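Local coordinates for packaging protein UL32 (Human herpesvirus 8 type M, PDB 6XF9), which forms a zinc-containing pentameric ring required for herpesviral packaging and is thought to bring new capsids to nuclear replication compartments for cleavage and packaging of viral DNA, at residues K328-I333 and E362-L367; C296-C301 and E353-C358. All coordinates share one frame; numbering follows the deposited sequence.

Contact 1. Residues K328-I333 and E362-L367; sequences KLVDRI and EIHKHL. With ZN (zinc ion), chain P.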
# COMPACT_ATOMS: atom_id res chain seq x y z
N LYS D 328 -21.96 12.66 -31.36
CA LYS D 328 -21.32 13.18 -30.16
C LYS D 328 -21.85 14.55 -29.73
O LYS D 328 -22.32 15.32 -30.53
CB LYS D 328 -19.80 13.13 -30.27
CG LYS D 328 -19.15 14.25 -31.05
CD LYS D 328 -17.88 13.81 -31.74
CE LYS D 328 -16.72 13.64 -30.80
NZ LYS D 328 -15.56 13.07 -31.51
N LEU D 329 -21.77 14.85 -28.45
CA LEU D 329 -22.36 16.06 -27.91
C LEU D 329 -21.83 17.31 -28.63
O LEU D 329 -22.58 18.28 -28.81
CB LEU D 329 -22.12 16.14 -26.41
CG LEU D 329 -22.91 15.09 -25.67
CD1 LEU D 329 -22.46 14.94 -24.20
CD2 LEU D 329 -24.35 15.47 -25.78
N VAL D 330 -20.55 17.33 -29.02
CA VAL D 330 -20.05 18.55 -29.67
C VAL D 330 -20.62 18.69 -31.08
O VAL D 330 -20.79 19.81 -31.57
CB VAL D 330 -18.51 18.63 -29.68
CG1 VAL D 330 -17.97 18.86 -28.30
CG2 VAL D 330 -17.89 17.39 -30.28
N ASP D 331 -20.90 17.58 -31.75
CA ASP D 331 -21.56 17.65 -33.06
C ASP D 331 -23.04 18.02 -32.95
O ASP D 331 -23.53 18.84 -33.73
CB ASP D 331 -21.38 16.33 -33.80
CG ASP D 331 -19.98 16.18 -34.37
OD1 ASP D 331 -19.40 17.24 -34.74
OD2 ASP D 331 -19.45 15.04 -34.41
N ARG D 332 -23.75 17.45 -31.96
CA ARG D 332 -25.15 17.83 -31.73
C ARG D 332 -25.28 19.32 -31.48
O ARG D 332 -26.22 19.96 -31.96
CB ARG D 332 -25.70 17.10 -30.52
CG ARG D 332 -25.93 15.65 -30.69
CD ARG D 332 -26.37 15.03 -29.39
NE ARG D 332 -26.51 13.60 -29.53
CZ ARG D 332 -27.65 12.94 -29.36
NH1 ARG D 332 -28.74 13.60 -29.02
NH2 ARG D 332 -27.67 11.62 -29.51
N ILE D 333 -24.36 19.88 -30.69
CA ILE D 333 -24.35 21.31 -30.45
C ILE D 333 -24.14 22.07 -31.76
O ILE D 333 -24.82 23.07 -32.03
CB ILE D 333 -23.27 21.64 -29.41
CG1 ILE D 333 -23.66 21.05 -28.05
CG2 ILE D 333 -23.06 23.12 -29.32
CD1 ILE D 333 -22.50 20.87 -27.10
N GLU D 362 -17.06 25.24 -25.83
CA GLU D 362 -17.54 26.10 -24.74
C GLU D 362 -18.93 25.69 -24.31
O GLU D 362 -19.23 25.67 -23.11
CB GLU D 362 -17.55 27.58 -25.13
CG GLU D 362 -16.19 28.16 -25.52
CD GLU D 362 -16.21 29.67 -25.60
OE1 GLU D 362 -16.22 30.18 -26.75
OE2 GLU D 362 -16.26 30.34 -24.53
N ILE D 363 -19.79 25.39 -25.27
CA ILE D 363 -21.15 24.98 -24.95
C ILE D 363 -21.15 23.57 -24.38
O ILE D 363 -21.86 23.27 -23.41
CB ILE D 363 -22.05 25.10 -26.20
CG1 ILE D 363 -22.21 26.57 -26.56
CG2 ILE D 363 -23.41 24.48 -25.98
CD1 ILE D 363 -22.62 26.80 -27.97
N HIS D 364 -20.33 22.67 -24.95
CA HIS D 364 -20.17 21.34 -24.37
C HIS D 364 -19.70 21.44 -22.93
O HIS D 364 -20.26 20.80 -22.03
CB HIS D 364 -19.16 20.52 -25.18
CG HIS D 364 -18.94 19.14 -24.65
ND1 HIS D 364 -17.71 18.50 -24.70
CD2 HIS D 364 -19.79 18.26 -24.07
CE1 HIS D 364 -17.82 17.30 -24.16
NE2 HIS D 364 -19.07 17.12 -23.78
N LYS D 365 -18.64 22.22 -22.69
CA LYS D 365 -18.10 22.38 -21.35
C LYS D 365 -19.15 22.92 -20.41
O LYS D 365 -19.26 22.45 -19.27
CB LYS D 365 -16.91 23.32 -21.39
CG LYS D 365 -16.50 23.82 -20.06
CD LYS D 365 -15.44 24.89 -20.21
CE LYS D 365 -15.31 25.65 -18.94
NZ LYS D 365 -14.14 26.52 -19.01
N HIS D 366 -19.92 23.90 -20.85
CA HIS D 366 -20.82 24.58 -19.92
C HIS D 366 -22.04 23.74 -19.60
O HIS D 366 -22.44 23.67 -18.44
CB HIS D 366 -21.26 25.93 -20.51
CG HIS D 366 -22.34 26.61 -19.71
ND1 HIS D 366 -22.06 27.36 -18.58
CD2 HIS D 366 -23.68 26.62 -19.86
CE1 HIS D 366 -23.20 27.81 -18.08
NE2 HIS D 366 -24.20 27.37 -18.83
N LEU D 367 -22.64 23.08 -20.58
CA LEU D 367 -23.89 22.37 -20.31
C LEU D 367 -23.68 20.96 -19.79
O LEU D 367 -24.57 20.43 -19.11
CB LEU D 367 -24.76 22.29 -21.57
CG LEU D 367 -25.40 23.57 -22.10
CD1 LEU D 367 -25.99 23.30 -23.48
CD2 LEU D 367 -26.45 24.09 -21.17
ZN ZN P . -20.15 28.07 -17.77
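His-364 projects from helix 360-369 against the start of helix 329-338, and its imidazole rests on two side chains of that first turn. Its CG is anti to the backbone N (chi1 -180°), so the ring stands well out from its own helix. Val-330 approaches obliquely with one methyl, CG1, which lies 3.6 Å from ND1 of His-364. Leu-329 crosses the histidine at about a right angle and meets the other part of the ring. Its CB is 3.9 Å from CD2 of His-364. ND1 is hydrogen-bonded to the hydroxyl of Tyr-466, whose ring meets the imidazole at a steep angle. This bond satisfies a buried polar atom and would limit how the ring can turn.

The second half of the contact is aliphatic. Ile-333 and Ile-363 run past each other in opposite directions. Their CG2 methyls, each anti to its own backbone N, come together at 3.6 Å. CD1 of Ile-333 reaches further and packs on the helix backbone, 3.5 Å from N of His-364. The side chain therefore lies along the root of the histidine as well as beside Ile-363.

The short helical segments cross at 114°, with axes 9.4 Å apart. Two residues after His-364, His-366 makes no contact with segment 328-333 and binds zinc through ND1 at 2.2 Å. Val-319 of helix 308-321 packs on both Leu-329 and Ile-333. Ile-145 of a second subunit also packs on Leu-329, and OD2 of Asp-331 accepts a hydrogen bond from N of Cys-52 of that subunit. The contact thus joins the zinc-bearing helix 360-369 to a helix at the subunit interface, with helix 308-321 packed beside them.

Contact 2. Residues C296-C301 and E353-C358; sequences CLLCEC and ELIRGC. With ZN (zinc ion), chain P.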
# COMPACT_ATOMS: atom_id res chain seq x y z
N CYS D 296 -15.74 31.39 -18.53
CA CYS D 296 -16.82 30.88 -19.34
C CYS D 296 -17.79 31.99 -19.69
O CYS D 296 -18.28 32.70 -18.80
CB CYS D 296 -17.54 29.77 -18.60
SG CYS D 296 -19.03 29.23 -19.44
N LEU D 297 -18.07 32.16 -20.99
CA LEU D 297 -18.93 33.27 -21.39
C LEU D 297 -20.38 32.99 -21.10
O LEU D 297 -21.13 33.92 -20.78
CB LEU D 297 -18.78 33.57 -22.88
CG LEU D 297 -17.71 34.57 -23.25
CD1 LEU D 297 -17.50 34.50 -24.75
CD2 LEU D 297 -18.18 35.94 -22.82
N LEU D 298 -20.80 31.73 -21.19
CA LEU D 298 -22.19 31.39 -20.91
C LEU D 298 -22.53 31.54 -19.44
O LEU D 298 -23.70 31.73 -19.09
CB LEU D 298 -22.49 29.97 -21.40
CG LEU D 298 -22.10 29.73 -22.85
CD1 LEU D 298 -22.30 28.29 -23.24
CD2 LEU D 298 -22.95 30.61 -23.72
N CYS D 299 -21.55 31.41 -18.55
CA CYS D 299 -21.81 31.72 -17.15
C CYS D 299 -21.97 33.21 -16.93
O CYS D 299 -22.72 33.63 -16.04
CB CYS D 299 -20.70 31.17 -16.25
SG CYS D 299 -20.76 29.37 -15.94
N GLU D 300 -21.23 34.04 -17.68
CA GLU D 300 -21.49 35.48 -17.63
C GLU D 300 -22.92 35.75 -18.05
O GLU D 300 -23.64 36.50 -17.38
CB GLU D 300 -20.51 36.22 -18.55
CG GLU D 300 -19.05 35.91 -18.29
CD GLU D 300 -18.61 36.22 -16.88
OE1 GLU D 300 -19.08 37.23 -16.35
OE2 GLU D 300 -17.84 35.43 -16.29
N CYS D 301 -23.38 35.10 -19.11
CA CYS D 301 -24.74 35.31 -19.59
C CYS D 301 -25.76 34.94 -18.54
O CYS D 301 -26.83 35.56 -18.46
CB CYS D 301 -24.99 34.52 -20.86
SG CYS D 301 -24.03 35.18 -22.23
N GLU D 353 -26.91 35.69 -30.67
CA GLU D 353 -25.70 35.66 -31.48
C GLU D 353 -24.46 35.30 -30.67
O GLU D 353 -23.54 34.68 -31.20
CB GLU D 353 -25.53 36.98 -32.22
CG GLU D 353 -24.30 37.03 -33.11
CD GLU D 353 -24.29 38.25 -34.00
OE1 GLU D 353 -25.19 39.11 -33.82
OE2 GLU D 353 -23.38 38.35 -34.86
N LEU D 354 -24.40 35.71 -29.40
CA LEU D 354 -23.26 35.34 -28.56
C LEU D 354 -23.21 33.83 -28.37
O LEU D 354 -22.16 33.20 -28.55
CB LEU D 354 -23.32 36.07 -27.22
CG LEU D 354 -22.09 36.09 -26.33
CD1 LEU D 354 -22.26 37.19 -25.30
CD2 LEU D 354 -21.84 34.75 -25.62
N ILE D 355 -24.33 33.24 -27.94
CA ILE D 355 -24.41 31.79 -27.72
C ILE D 355 -24.02 31.04 -28.98
O ILE D 355 -23.25 30.07 -28.94
CB ILE D 355 -25.81 31.41 -27.21
CG1 ILE D 355 -26.05 31.98 -25.80
CG2 ILE D 355 -26.02 29.90 -27.23
CD1 ILE D 355 -27.46 31.72 -25.26
N ARG D 356 -24.56 31.46 -30.13
CA ARG D 356 -24.27 30.79 -31.40
C ARG D 356 -22.85 31.01 -31.88
O ARG D 356 -22.38 30.26 -32.74
CB ARG D 356 -25.26 31.25 -32.46
CG ARG D 356 -26.67 30.87 -32.08
CD ARG D 356 -27.63 31.20 -33.18
NE ARG D 356 -27.25 30.54 -34.42
CZ ARG D 356 -27.72 30.86 -35.61
NH1 ARG D 356 -28.62 31.84 -35.72
NH2 ARG D 356 -27.33 30.20 -36.70
N GLY D 357 -22.18 32.05 -31.39
CA GLY D 357 -20.78 32.27 -31.73
C GLY D 357 -19.81 31.47 -30.88
O GLY D 357 -18.65 31.30 -31.28
N CYS D 358 -20.24 31.02 -29.70
CA CYS D 358 -19.40 30.18 -28.87
C CYS D 358 -19.02 28.91 -29.61
O CYS D 358 -19.79 28.39 -30.43
CB CYS D 358 -20.10 29.83 -27.56
SG CYS D 358 -20.27 31.21 -26.38
ZN ZN P . -20.15 28.07 -17.77
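Cys-296 and Cys-299 each bind the zinc ion through SG at 2.3 Å. They form the CxxC half of a site of three cysteines and one histidine, which His-366 and Cys-373 complete. SG of Cys-296 is anti to its backbone N (chi1 172°). From there it also accepts a bond from N of Cys-299, at 3.4 Å. The first ligand thus caps helix 297-304 at its N-terminus, and the second lies in its first turn.

Leu-298, between the two ligands in sequence, reaches across to helix 349-357. Its CD2 methyl lies 3.8 Å from SG of Cys-358 and 4.0 Å from CG1 of Ile-355. The leucine and isoleucine side chains cross at about a right angle. One turn further on, SG of Cys-301 faces the forked end of Leu-354, with CD1 and CD2 both at 4.1 Å. CB of Leu-297 touches both Leu-354 and Cys-358, more loosely. The helical segments run nearly antiparallel, at 160°. Helix 360-369 lies against this layer, where Ile-363 touches both Leu-298 and Cys-358.

The four cysteines therefore have two different settings. Cys-296 and Cys-299 are metal ligands, probably thiolates steadied by the zinc and, for Cys-296, by the N-H at the helix start. Cys-301 and Cys-358 pack their sulfurs against leucine methyls in a buried interface and bind no metal here.

Contacts 1 and 2 meet at one zinc site, with centres 12 Å apart. Contact 2 supplies Cys-296 and Cys-299, and contact 1 supplies His-366. ND1 of His-366 lies 3.6 Å from SG of Cys-299 and 3.7 Å from SG of Cys-296. Cys-373 is the fourth ligand. Packing also joins them: CG1 of Ile-363 is 3.7 Å from CD1 of Leu-298, and CD1 of Ile-363 is 3.5 Å from O of Ile-355. Ile-363 thus takes part in contact 1 while touching both segments of contact 2. The zinc joins 296-301 to 362-367, while 328-333 and 353-358 carry no ligand and pack on these from outside the site.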